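Putative hyaluronoglucosaminidase (Clostridium perfringens, PDB 6PWI) probably removes N-acetylhexosamine residues from glycans as a family 84 glycoside hydrolase, this chain holding the catalytic barrel and flanking regions of a longer protein. Local coordinates at residues L234-K238 against Q284-V288; N399-L403 against I546-V550; G406-M410 against L487-E491; E463-E469 against N532-K538. All coordinates share one frame; numbering follows the deposited sequence.

Contact 1: L234-K238 against Q284-V288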
loop_
_atom_site.group_PDB
_atom_site.type_symbol
_atom_site.label_atom_id
_atom_site.label_comp_id
_atom_site.label_asym_id
_atom_site.label_seq_id
_atom_site.Cartn_x
_atom_site.Cartn_y
_atom_site.Cartn_z
ATOM N N LEU A 234 -19.856 -8.927 14.112
ATOM C CA LEU A 234 -19.782 -9.829 12.974
ATOM C C LEU A 234 -20.396 -9.180 11.733
ATOM O O LEU A 234 -19.905 -9.373 10.623
ATOM C CB LEU A 234 -20.488 -11.146 13.325
ATOM C CG LEU A 234 -20.324 -12.270 12.297
ATOM C CD1 LEU A 234 -18.921 -12.863 12.341
ATOM C CD2 LEU A 234 -21.368 -13.361 12.487
ATOM N N ALA A 235 -21.478 -8.417 11.918
ATOM C CA ALA A 235 -22.182 -7.810 10.798
ATOM C C ALA A 235 -21.327 -6.699 10.193
ATOM O O ALA A 235 -21.409 -6.431 8.993
ATOM C CB ALA A 235 -23.532 -7.298 11.236
ATOM N N GLU A 236 -20.506 -6.065 11.039
ATOM C CA GLU A 236 -19.586 -5.032 10.594
ATOM C C GLU A 236 -18.478 -5.672 9.766
ATOM O O GLU A 236 -18.097 -5.131 8.734
ATOM C CB GLU A 236 -18.986 -4.276 11.776
ATOM C CG GLU A 236 -19.939 -3.280 12.408
ATOM C CD GLU A 236 -19.462 -2.724 13.741
ATOM O OE1 GLU A 236 -18.232 -2.765 14.014
ATOM O OE2 GLU A 236 -20.321 -2.249 14.508
ATOM N N ILE A 237 -17.985 -6.828 10.231
ATOM C CA ILE A 237 -16.968 -7.586 9.523
ATOM C C ILE A 237 -17.507 -7.979 8.148
ATOM O O ILE A 237 -16.813 -7.810 7.144
ATOM C CB ILE A 237 -16.472 -8.793 10.352
ATOM C CG1 ILE A 237 -15.595 -8.345 11.527
ATOM C CG2 ILE A 237 -15.753 -9.810 9.472
ATOM C CD1 ILE A 237 -15.255 -9.446 12.511
ATOM N N LYS A 238 -18.754 -8.467 8.102
ATOM C CA LYS A 238 -19.325 -8.935 6.846
ATOM C C LYS A 238 -19.400 -7.803 5.816
ATOM O O LYS A 238 -19.229 -8.047 4.625
ATOM C CB LYS A 238 -20.657 -9.663 7.049
ATOM C CG LYS A 238 -21.536 -9.745 5.809
ATOM C CD LYS A 238 -22.467 -10.934 5.809
ATOM C CE LYS A 238 -23.648 -10.774 4.874
ATOM N NZ LYS A 238 -23.297 -10.018 3.649
ATOM N N GLN A 284 -17.315 -19.301 11.882
ATOM C CA GLN A 284 -18.086 -18.078 12.058
ATOM C C GLN A 284 -17.645 -17.033 11.033
ATOM O O GLN A 284 -18.487 -16.418 10.379
ATOM C CB GLN A 284 -18.016 -17.552 13.497
ATOM C CG GLN A 284 -19.012 -16.426 13.770
ATOM C CD GLN A 284 -18.756 -15.606 15.016
ATOM O OE1 GLN A 284 -17.635 -15.496 15.512
ATOM N NE2 GLN A 284 -19.810 -14.992 15.526
ATOM N N LEU A 285 -16.325 -16.847 10.883
ATOM C CA LEU A 285 -15.818 -15.902 9.899
ATOM C C LEU A 285 -16.143 -16.405 8.496
ATOM O O LEU A 285 -16.517 -15.602 7.642
ATOM C CB LEU A 285 -14.311 -15.685 10.080
ATOM C CG LEU A 285 -13.875 -14.641 11.113
ATOM C CD1 LEU A 285 -14.627 -13.330 10.959
ATOM C CD2 LEU A 285 -13.998 -15.165 12.530
ATOM N N TYR A 286 -16.022 -17.727 8.276
ATOM C CA TYR A 286 -16.289 -18.347 6.983
ATOM C C TYR A 286 -17.721 -18.047 6.542
ATOM O O TYR A 286 -17.980 -17.867 5.350
ATOM C CB TYR A 286 -16.087 -19.867 7.027
ATOM C CG TYR A 286 -16.196 -20.549 5.683
ATOM C CD1 TYR A 286 -15.075 -20.755 4.893
ATOM C CD2 TYR A 286 -17.418 -20.990 5.188
ATOM C CE1 TYR A 286 -15.170 -21.368 3.652
ATOM C CE2 TYR A 286 -17.534 -21.596 3.946
ATOM C CZ TYR A 286 -16.402 -21.792 3.177
ATOM O OH TYR A 286 -16.488 -22.385 1.951
ATOM N N SER A 287 -18.628 -17.987 7.529
ATOM C CA SER A 287 -20.055 -17.828 7.301
ATOM C C SER A 287 -20.387 -16.413 6.831
ATOM O O SER A 287 -21.465 -16.184 6.292
ATOM C CB SER A 287 -20.847 -18.213 8.528
ATOM O OG SER A 287 -20.931 -17.133 9.443
ATOM N N VAL A 288 -19.476 -15.456 7.035
ATOM C CA VAL A 288 -19.724 -14.121 6.511
ATOM C C VAL A 288 -18.847 -13.838 5.291
ATOM O O VAL A 288 -18.855 -12.718 4.793
ATOM C CB VAL A 288 -19.645 -13.012 7.582
ATOM C CG1 VAL A 288 -20.791 -13.102 8.577
ATOM C CG2 VAL A 288 -18.308 -12.974 8.308
#
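Val288 is the bump that fits between Leu234 and Lys238, two residues one turn apart on helix 231-247. Its CG1 is wedged into this hollow, 3.8 Å from Leu234 CG. On the other side of the hollow, Val288 CB lies 3.5 Å from Lys238 CB. Lys238 then runs on past the valine, with CD still touching it, before its NZ leaves to pair with Asp242. The two segments belong to neighbouring outer helices of the eight-stranded (beta/alpha) barrel, 231-247 and 268-286, and Val288 lies in the loop that follows the second. Leu234 is itself a bump for the next hollow. A chi1 of -172° carries CG away from the leucine's own N and sets the forked end against Gln284. CD1 rests on the CG and CD of that chain, and CD2 comes 3.8 Å from Gln284 NE2. The extended glutamine chain crosses this fork at a slant, and its OE1 is held by the backbone N of Tyr229. Deeper down, the CG2 branch of Ile237 meets Leu285 CD1 at 4.0 Å and passes Val288 CG2 at 4.2 Å. Beneath them lies strand 250-255, where Phe251 touches Ile237 and Trp253 touches Leu285.

Contact 2: N399-L403 against I546-V550; sequences NNKRL and IKGWV
Ile546 makes the first touch on helix 540-572, its CG2 branch meeting Leu403 CD1 at 3.8 Å. Trp549 carries most of the contact. The branched end of Leu403 sits over one face of its indole, crossing it at a slant. Leu403 CG is 3.4 Å from the centroid of the five-membered ring and 11° off the ring normal, a CH-pi contact. Leu403 CD1 lies over the CG-CD2 bond of the indole, and Leu403 CD2 over its six-membered ring. Leu403 chi1 is -72°, with CG on the side of its own N, and this lays the fork across the ring. At the indole edge, Trp549 NE1 donates to Lys401 O at 2.9 Å, with an N-H...O angle of 155°. The donor comes from above that carbonyl plane. Asn400 O also lies at the ring edge, 3.7 Å from Trp549 CZ2. The acceptor sits in a type I turn, Asn399 to Arg402, in the loop between strands 387-391 and 418-423, the last two of the (beta/alpha)8 barrel; Asn399 OD1 also makes an Asx turn with Lys401 N. Ile546 and Val550 pack on Phe473 of helix 467-475, Val550 meets Thr530 of helix 513-536, and Trp549 reaches Thr597 of strand 597-599.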
loop_
_atom_site.group_PDB
_atom_site.type_symbol
_atom_site.label_atom_id
_atom_site.label_comp_id
_atom_site.label_asym_id
_atom_site.label_seq_id
_atom_site.Cartn_x
_atom_site.Cartn_y
_atom_site.Cartn_z
ATOM N N ASN A 399 7.264 6.637 15.648
ATOM C CA ASN A 399 7.375 8.081 15.809
ATOM C C ASN A 399 6.081 8.756 15.360
ATOM O O ASN A 399 5.924 9.111 14.191
ATOM C CB ASN A 399 8.561 8.677 15.043
ATOM C CG ASN A 399 8.846 10.117 15.437
ATOM O OD1 ASN A 399 8.036 10.757 16.116
ATOM N ND2 ASN A 399 9.996 10.634 15.026
ATOM N N ASN A 400 5.178 8.979 16.319
ATOM C CA ASN A 400 3.822 9.400 16.004
ATOM C C ASN A 400 3.783 10.847 15.522
ATOM O O ASN A 400 2.750 11.300 15.030
ATOM C CB ASN A 400 2.861 9.134 17.159
ATOM C CG ASN A 400 2.388 7.697 17.149
ATOM O OD1 ASN A 400 2.842 6.901 17.969
ATOM N ND2 ASN A 400 1.528 7.349 16.195
ATOM N N LYS A 401 4.914 11.549 15.657
ATOM C CA LYS A 401 5.021 12.934 15.238
ATOM C C LYS A 401 5.106 13.005 13.716
ATOM O O LYS A 401 4.964 14.082 13.139
ATOM C CB LYS A 401 6.232 13.598 15.901
ATOM C CG LYS A 401 6.125 13.782 17.410
ATOM C CD LYS A 401 7.218 14.654 17.988
ATOM C CE LYS A 401 8.260 13.863 18.746
ATOM N NZ LYS A 401 9.135 13.083 17.838
ATOM N N ARG A 402 5.306 11.848 13.072
ATOM C CA ARG A 402 5.607 11.815 11.649
ATOM C C ARG A 402 4.409 11.334 10.836
ATOM O O ARG A 402 3.671 10.454 11.267
ATOM C CB ARG A 402 6.786 10.876 11.394
ATOM C CG ARG A 402 8.084 11.336 12.036
ATOM C CD ARG A 402 8.617 12.647 11.484
ATOM N NE ARG A 402 9.914 12.787 12.123
ATOM C CZ ARG A 402 10.147 13.546 13.185
ATOM N NH1 ARG A 402 9.177 14.297 13.678
ATOM N NH2 ARG A 402 11.352 13.564 13.729
ATOM N N LEU A 403 4.209 11.953 9.669
ATOM C CA LEU A 403 3.564 11.289 8.553
ATOM C C LEU A 403 4.682 10.777 7.654
ATOM O O LEU A 403 5.664 11.483 7.439
ATOM C CB LEU A 403 2.695 12.289 7.789
ATOM C CG LEU A 403 1.417 12.750 8.482
ATOM C CD1 LEU A 403 0.558 13.553 7.517
ATOM C CD2 LEU A 403 0.630 11.572 9.041
ATOM N N ILE A 546 -4.777 14.796 8.077
ATOM C CA ILE A 546 -3.440 15.353 7.907
ATOM C C ILE A 546 -3.359 16.822 8.337
ATOM O O ILE A 546 -2.269 17.386 8.339
ATOM C CB ILE A 546 -2.912 15.134 6.475
ATOM C CG1 ILE A 546 -3.657 15.987 5.448
ATOM C CG2 ILE A 546 -2.917 13.657 6.104
ATOM C CD1 ILE A 546 -2.973 16.044 4.104
ATOM N N LYS A 547 -4.492 17.417 8.741
ATOM C CA LYS A 547 -4.625 18.849 8.984
ATOM C C LYS A 547 -3.512 19.399 9.882
ATOM O O LYS A 547 -2.926 20.439 9.572
ATOM C CB LYS A 547 -5.995 19.168 9.592
ATOM C CG LYS A 547 -6.379 20.641 9.594
ATOM C CD LYS A 547 -7.550 20.970 10.505
ATOM C CE LYS A 547 -7.850 22.453 10.593
ATOM N NZ LYS A 547 -6.727 23.186 11.218
ATOM N N GLY A 548 -3.248 18.717 11.006
ATOM C CA GLY A 548 -2.249 19.145 11.975
ATOM C C GLY A 548 -0.852 19.261 11.364
ATOM O O GLY A 548 -0.091 20.155 11.722
ATOM N N TRP A 549 -0.531 18.356 10.430
ATOM C CA TRP A 549 0.751 18.356 9.746
ATOM C C TRP A 549 0.829 19.517 8.760
ATOM O O TRP A 549 1.878 20.138 8.613
ATOM C CB TRP A 549 1.012 17.005 9.077
ATOM C CG TRP A 549 1.472 15.964 10.050
ATOM C CD1 TRP A 549 2.761 15.693 10.413
ATOM C CD2 TRP A 549 0.648 15.058 10.806
ATOM N NE1 TRP A 549 2.794 14.676 11.331
ATOM C CE2 TRP A 549 1.514 14.264 11.590
ATOM C CE3 TRP A 549 -0.732 14.825 10.883
ATOM C CZ2 TRP A 549 1.045 13.268 12.446
ATOM C CZ3 TRP A 549 -1.196 13.838 11.729
ATOM C CH2 TRP A 549 -0.317 13.071 12.498
ATOM N N VAL A 550 -0.292 19.812 8.100
ATOM C CA VAL A 550 -0.324 20.905 7.147
ATOM C C VAL A 550 -0.210 22.218 7.918
ATOM O O VAL A 550 0.440 23.150 7.457
ATOM C CB VAL A 550 -1.579 20.831 6.256
ATOM C CG1 VAL A 550 -1.679 21.998 5.290
ATOM C CG2 VAL A 550 -1.631 19.513 5.494
#

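Contact 3: G406-M410 against L487-E491; sequences GKGEM and LSLEE
Lys407 NZ and Glu490 OE2 form a salt bridge at 3.0 Å. It joins the long loop after strand 387-391, the seventh strand of the (beta/alpha)8 barrel, to the loop between helices 467-475 and 496-507. The lysine reaches over extended and meets the carboxylate from above its plane. The ammonium also pairs with Asp452, so two acidic groups share it. The second strong bond runs the other way. Glu490 N donates to Glu409 OE1 at 2.7 Å; OE1 accepts with its syn lone pair, and the angle at the hydrogen is 153°. Water 1 donates to the same OE1 and to Glu490 O, so Glu409 holds the backbone N of Glu490 directly and its O through the water. The two glutamates cross with their carboxylate planes 58° apart. Glu409 OE2 and Glu490 OE1 are 4.2 Å from each other, a like-charge approach that Lys407 probably offsets. Glu490 CG sits between its backbone N and carbonyl carbon (chi1 64°), which turns the acid toward the lysine. Between Lys407 and Glu409 the chain bends in an inverse gamma turn centred on Gly408. Packing takes over further out. Leu489 lies against the stem of Glu409, with its CD2 4.1 Å from Glu409 CB. Trp393 touches both Met410 and Leu489. The bent end of Met410 finally brings its CE to 3.9 Å from Leu487 CD1.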
loop_
_atom_site.group_PDB
_atom_site.type_symbol
_atom_site.label_atom_id
_atom_site.label_comp_id
_atom_site.label_asym_id
_atom_site.label_seq_id
_atom_site.Cartn_x
_atom_site.Cartn_y
_atom_site.Cartn_z
ATOM N N GLY A 406 6.954 9.278 1.857
ATOM C CA GLY A 406 8.029 9.313 0.884
ATOM C C GLY A 406 7.945 8.149 -0.101
ATOM O O GLY A 406 7.057 7.309 0.000
ATOM N N LYS A 407 8.894 8.100 -1.037
ATOM C CA LYS A 407 8.975 7.038 -2.026
ATOM C C LYS A 407 9.374 5.720 -1.357
ATOM O O LYS A 407 9.795 5.703 -0.201
ATOM C CB LYS A 407 10.018 7.426 -3.075
ATOM C CG LYS A 407 11.437 7.560 -2.534
ATOM C CD LYS A 407 12.347 8.355 -3.432
ATOM C CE LYS A 407 13.806 8.171 -3.081
ATOM N NZ LYS A 407 14.681 8.726 -4.138
ATOM N N GLY A 408 9.267 4.620 -2.113
ATOM C CA GLY A 408 9.594 3.293 -1.617
ATOM C C GLY A 408 11.096 3.013 -1.635
ATOM O O GLY A 408 11.567 2.190 -2.417
ATOM N N GLU A 409 11.825 3.686 -0.740
ATOM C CA GLU A 409 13.267 3.565 -0.611
ATOM C C GLU A 409 13.673 2.153 -0.190
ATOM O O GLU A 409 14.785 1.728 -0.492
ATOM C CB GLU A 409 13.774 4.522 0.465
ATOM C CG GLU A 409 14.163 5.885 -0.061
ATOM C CD GLU A 409 14.874 6.742 0.972
ATOM O OE1 GLU A 409 14.236 7.690 1.491
ATOM O OE2 GLU A 409 16.062 6.455 1.268
ATOM N N MET A 410 12.788 1.439 0.522
ATOM C CA MET A 410 13.144 0.155 1.116
ATOM C C MET A 410 12.867 -1.003 0.156
ATOM O O MET A 410 13.006 -2.160 0.542
ATOM C CB MET A 410 12.380 -0.072 2.423
ATOM C CG MET A 410 12.750 0.941 3.484
ATOM S SD MET A 410 11.573 1.027 4.844
ATOM C CE MET A 410 12.228 -0.246 5.925
ATOM N N LEU A 487 15.765 3.888 11.852
ATOM C CA LEU A 487 15.376 4.009 10.461
ATOM C C LEU A 487 15.471 5.477 10.065
ATOM O O LEU A 487 15.018 6.352 10.801
ATOM C CB LEU A 487 13.953 3.475 10.289
ATOM C CG LEU A 487 13.420 3.487 8.857
ATOM C CD1 LEU A 487 14.162 2.490 7.977
ATOM C CD2 LEU A 487 11.922 3.216 8.835
ATOM N N SER A 488 16.073 5.724 8.898
ATOM C CA SER A 488 16.314 7.069 8.405
ATOM C C SER A 488 16.012 7.078 6.914
ATOM O O SER A 488 16.616 6.306 6.173
ATOM C CB SER A 488 17.751 7.476 8.665
ATOM O OG SER A 488 18.055 8.731 8.068
ATOM N N LEU A 489 15.075 7.939 6.496
ATOM C CA LEU A 489 14.648 7.994 5.107
ATOM C C LEU A 489 14.761 9.428 4.612
ATOM O O LEU A 489 14.648 10.368 5.394
ATOM C CB LEU A 489 13.206 7.493 4.986
ATOM C CG LEU A 489 12.973 6.045 5.421
ATOM C CD1 LEU A 489 11.488 5.725 5.460
ATOM C CD2 LEU A 489 13.724 5.078 4.519
ATOM N N GLU A 490 14.969 9.589 3.304
ATOM C CA GLU A 490 15.166 10.931 2.791
ATOM C C GLU A 490 13.854 11.708 2.804
ATOM O O GLU A 490 12.775 11.129 2.775
ATOM C CB GLU A 490 15.968 10.956 1.488
ATOM C CG GLU A 490 15.301 10.270 0.321
ATOM C CD GLU A 490 16.130 10.263 -0.954
ATOM O OE1 GLU A 490 17.322 9.869 -0.898
ATOM O OE2 GLU A 490 15.581 10.663 -2.004
ATOM N N GLU A 491 13.996 13.031 2.898
ATOM C CA GLU A 491 12.926 14.005 3.048
ATOM C C GLU A 491 13.493 15.335 2.560
ATOM O O GLU A 491 14.646 15.652 2.840
ATOM C CB GLU A 491 12.524 14.070 4.523
ATOM C CG GLU A 491 11.360 14.988 4.836
ATOM C CD GLU A 491 11.075 15.077 6.330
ATOM O OE1 GLU A 491 10.244 14.277 6.821
ATOM O OE2 GLU A 491 11.691 15.938 7.010
HETATM O O HOH W 1 11.884 8.987 1.563
#

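Contact 4: E463-E469 against N532-K538; sequences EPDASEE and NFATKSK. With EDO (1,2-ethanediol), chain E.
Glu469 and Lys536 cross at about a right angle. Lys536 NZ meets Glu469 OE2 on its syn side at 2.6 Å, a salt bridge. It joins two helix ends of the helical region beside the barrel: the first turn of helix 467-475 and the last turn of helix 513-536. The Glu469 chain bends at its CB-CG bond (chi2 80°), which swings its carboxylate to the lysine. Its OE2 is also bridged by water 3 to Asn532 ND2. Between the helices, Ala466, in the N-cap position, brings its CB to 3.8 Å from Phe533 CD1. Glu469 CB comes to the edge of that ring, and Phe473 meets Phe533 edge-to-face. Glu463 also bends at its CB-CG bond, and both its oxygens are used. Ser537 OG donates to Glu463 OE1 from above the carboxylate plane, at 2.6 Å. Glu463 OE2 accepts on its anti side from Asp465 N at 3.0 Å. Asp465 OD1 is 4.2 Å from Lys538 NZ, too far for a salt bridge. At the start of helix 467-475 an ethanediol, likely a crystallisation additive, hydrogen-bonds with Ser467 OG and Glu468 OE2. Water 2 sits among Glu463 OE2, Asp465 OD2 and the backbone N of Lys538, at 2.6 Å from that N.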
loop_
_atom_site.group_PDB
_atom_site.type_symbol
_atom_site.label_atom_id
_atom_site.label_comp_id
_atom_site.label_asym_id
_atom_site.label_seq_id
_atom_site.Cartn_x
_atom_site.Cartn_y
_atom_site.Cartn_z
ATOM N N GLU A 463 -5.142 11.676 -4.874
ATOM C CA GLU A 463 -5.824 12.943 -4.664
ATOM C C GLU A 463 -5.951 13.681 -5.997
ATOM O O GLU A 463 -5.098 14.498 -6.344
ATOM C CB GLU A 463 -5.087 13.768 -3.604
ATOM C CG GLU A 463 -5.601 15.189 -3.462
ATOM C CD GLU A 463 -7.108 15.287 -3.290
ATOM O OE1 GLU A 463 -7.604 14.862 -2.225
ATOM O OE2 GLU A 463 -7.792 15.760 -4.233
ATOM N N PRO A 464 -7.037 13.438 -6.772
ATOM C CA PRO A 464 -7.153 13.963 -8.136
ATOM C C PRO A 464 -7.278 15.483 -8.258
ATOM O O PRO A 464 -6.932 16.045 -9.291
ATOM C CB PRO A 464 -8.421 13.293 -8.692
ATOM C CG PRO A 464 -8.716 12.163 -7.725
ATOM C CD PRO A 464 -8.205 12.636 -6.380
ATOM N N ASP A 465 -7.760 16.151 -7.204
ATOM C CA ASP A 465 -8.052 17.575 -7.280
ATOM C C ASP A 465 -6.893 18.422 -6.746
ATOM O O ASP A 465 -6.784 19.600 -7.087
ATOM C CB ASP A 465 -9.372 17.918 -6.586
ATOM C CG ASP A 465 -10.533 17.047 -7.038
ATOM O OD1 ASP A 465 -11.087 17.317 -8.127
ATOM O OD2 ASP A 465 -10.862 16.091 -6.301
ATOM N N ALA A 466 -6.030 17.824 -5.914
ATOM C CA ALA A 466 -4.989 18.572 -5.227
ATOM C C ALA A 466 -3.676 17.795 -5.244
ATOM O O ALA A 466 -2.973 17.743 -4.235
ATOM C CB ALA A 466 -5.436 18.866 -3.816
ATOM N N SER A 467 -3.338 17.216 -6.402
ATOM C CA SER A 467 -2.245 16.258 -6.454
ATOM C C SER A 467 -0.886 16.937 -6.299
ATOM O O SER A 467 0.015 16.371 -5.685
ATOM C CB SER A 467 -2.320 15.364 -7.666
ATOM O OG SER A 467 -2.346 16.124 -8.856
ATOM N N GLU A 468 -0.755 18.155 -6.835
ATOM C CA GLU A 468 0.469 18.924 -6.686
ATOM C C GLU A 468 0.674 19.250 -5.208
ATOM O O GLU A 468 1.771 19.086 -4.675
ATOM C CB GLU A 468 0.446 20.174 -7.569
ATOM C CG GLU A 468 0.576 19.896 -9.061
ATOM C CD GLU A 468 1.783 19.084 -9.530
ATOM O OE1 GLU A 468 2.774 18.947 -8.760
ATOM O OE2 GLU A 468 1.739 18.585 -10.686
ATOM N N GLU A 469 -0.406 19.670 -4.544
ATOM C CA GLU A 469 -0.344 20.051 -3.143
ATOM C C GLU A 469 0.058 18.860 -2.268
ATOM O O GLU A 469 0.928 18.990 -1.405
ATOM C CB GLU A 469 -1.675 20.650 -2.683
ATOM C CG GLU A 469 -1.961 22.031 -3.247
ATOM C CD GLU A 469 -2.491 22.072 -4.673
ATOM O OE1 GLU A 469 -2.793 20.988 -5.230
ATOM O OE2 GLU A 469 -2.598 23.192 -5.233
ATOM N N ASN A 532 -4.011 26.090 -0.122
ATOM C CA ASN A 532 -4.954 25.797 -1.189
ATOM C C ASN A 532 -5.534 24.394 -1.047
ATOM O O ASN A 532 -6.526 24.072 -1.702
ATOM C CB ASN A 532 -4.322 25.941 -2.578
ATOM C CG ASN A 532 -3.900 27.361 -2.880
ATOM O OD1 ASN A 532 -4.571 28.301 -2.470
ATOM N ND2 ASN A 532 -2.792 27.523 -3.586
ATOM N N PHE A 533 -4.907 23.566 -0.204
ATOM C CA PHE A 533 -5.213 22.145 -0.190
ATOM C C PHE A 533 -6.668 21.900 0.209
ATOM O O PHE A 533 -7.387 21.210 -0.517
ATOM C CB PHE A 533 -4.231 21.370 0.687
ATOM C CG PHE A 533 -4.613 19.930 0.909
ATOM C CD1 PHE A 533 -4.452 18.986 -0.096
ATOM C CD2 PHE A 533 -5.132 19.514 2.127
ATOM C CE1 PHE A 533 -4.799 17.657 0.112
ATOM C CE2 PHE A 533 -5.482 18.187 2.329
ATOM C CZ PHE A 533 -5.318 17.261 1.323
ATOM N N ALA A 534 -7.088 22.468 1.352
ATOM C CA ALA A 534 -8.416 22.233 1.904
ATOM C C ALA A 534 -9.498 22.709 0.935
ATOM O O ALA A 534 -10.589 22.138 0.887
ATOM C CB ALA A 534 -8.556 22.890 3.254
ATOM N N THR A 535 -9.173 23.747 0.157
ATOM C CA THR A 535 -10.090 24.295 -0.827
ATOM C C THR A 535 -10.257 23.308 -1.978
ATOM O O THR A 535 -11.365 23.124 -2.463
ATOM C CB THR A 535 -9.666 25.710 -1.248
ATOM O OG1 THR A 535 -10.218 26.590 -0.270
ATOM C CG2 THR A 535 -10.176 26.134 -2.610
ATOM N N LYS A 536 -9.158 22.673 -2.400
ATOM C CA LYS A 536 -9.151 21.931 -3.653
ATOM C C LYS A 536 -9.606 20.487 -3.447
ATOM O O LYS A 536 -10.326 19.950 -4.284
ATOM C CB LYS A 536 -7.789 22.027 -4.346
ATOM C CG LYS A 536 -7.527 23.355 -5.040
ATOM C CD LYS A 536 -6.067 23.618 -5.322
ATOM C CE LYS A 536 -5.653 23.254 -6.728
ATOM N NZ LYS A 536 -4.325 23.828 -7.035
ATOM N N SER A 537 -9.189 19.868 -2.338
ATOM C CA SER A 537 -9.479 18.464 -2.088
ATOM C C SER A 537 -10.930 18.297 -1.636
ATOM O O SER A 537 -11.425 19.094 -0.841
ATOM C CB SER A 537 -8.510 17.900 -1.080
ATOM O OG SER A 537 -8.871 16.581 -0.707
ATOM N N LYS A 538 -11.590 17.246 -2.144
ATOM C CA LYS A 538 -12.967 16.927 -1.791
ATOM C C LYS A 538 -13.019 15.747 -0.817
ATOM O O LYS A 538 -14.106 15.263 -0.502
ATOM C CB LYS A 538 -13.769 16.525 -3.031
ATOM C CG LYS A 538 -13.717 17.467 -4.225
ATOM C CD LYS A 538 -14.635 16.992 -5.340
ATOM C CE LYS A 538 -14.268 17.512 -6.714
ATOM N NZ LYS A 538 -14.732 18.905 -6.916
HETATM C C1 EDO E . 2.833 14.859 -9.678
HETATM O O1 EDO E . 2.925 15.759 -10.760
HETATM C C2 EDO E . 1.695 15.156 -8.787
HETATM O O2 EDO E . 0.499 15.291 -9.517
HETATM O O HOH W 2 -10.427 15.748 -3.851
HETATM O O HOH W 3 -0.810 25.250 -4.234
#

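Contact 1 stands apart, between two outer barrel helices. Its centre is 34 to 37 Å from the other three, opposite to contact 3 across the chain's centre. Contacts 2 and 3 join the loop after strand 387-391 to later parts of the chain; contact 4 lies within the helices beside the barrel. Contacts 2 and 3 have centres 16 Å apart and use adjoining pieces of that loop. Contacts 2 and 4 have centres 17 Å apart and touch where Ile546 CD1 packs 3.7 Å from Phe533 CE2, across consecutive helices. The segments of contacts 3 and 4 alternate along the chain; their nearest atoms are about 12 Å apart. All four lie away from Asp299, the predicted proton donor.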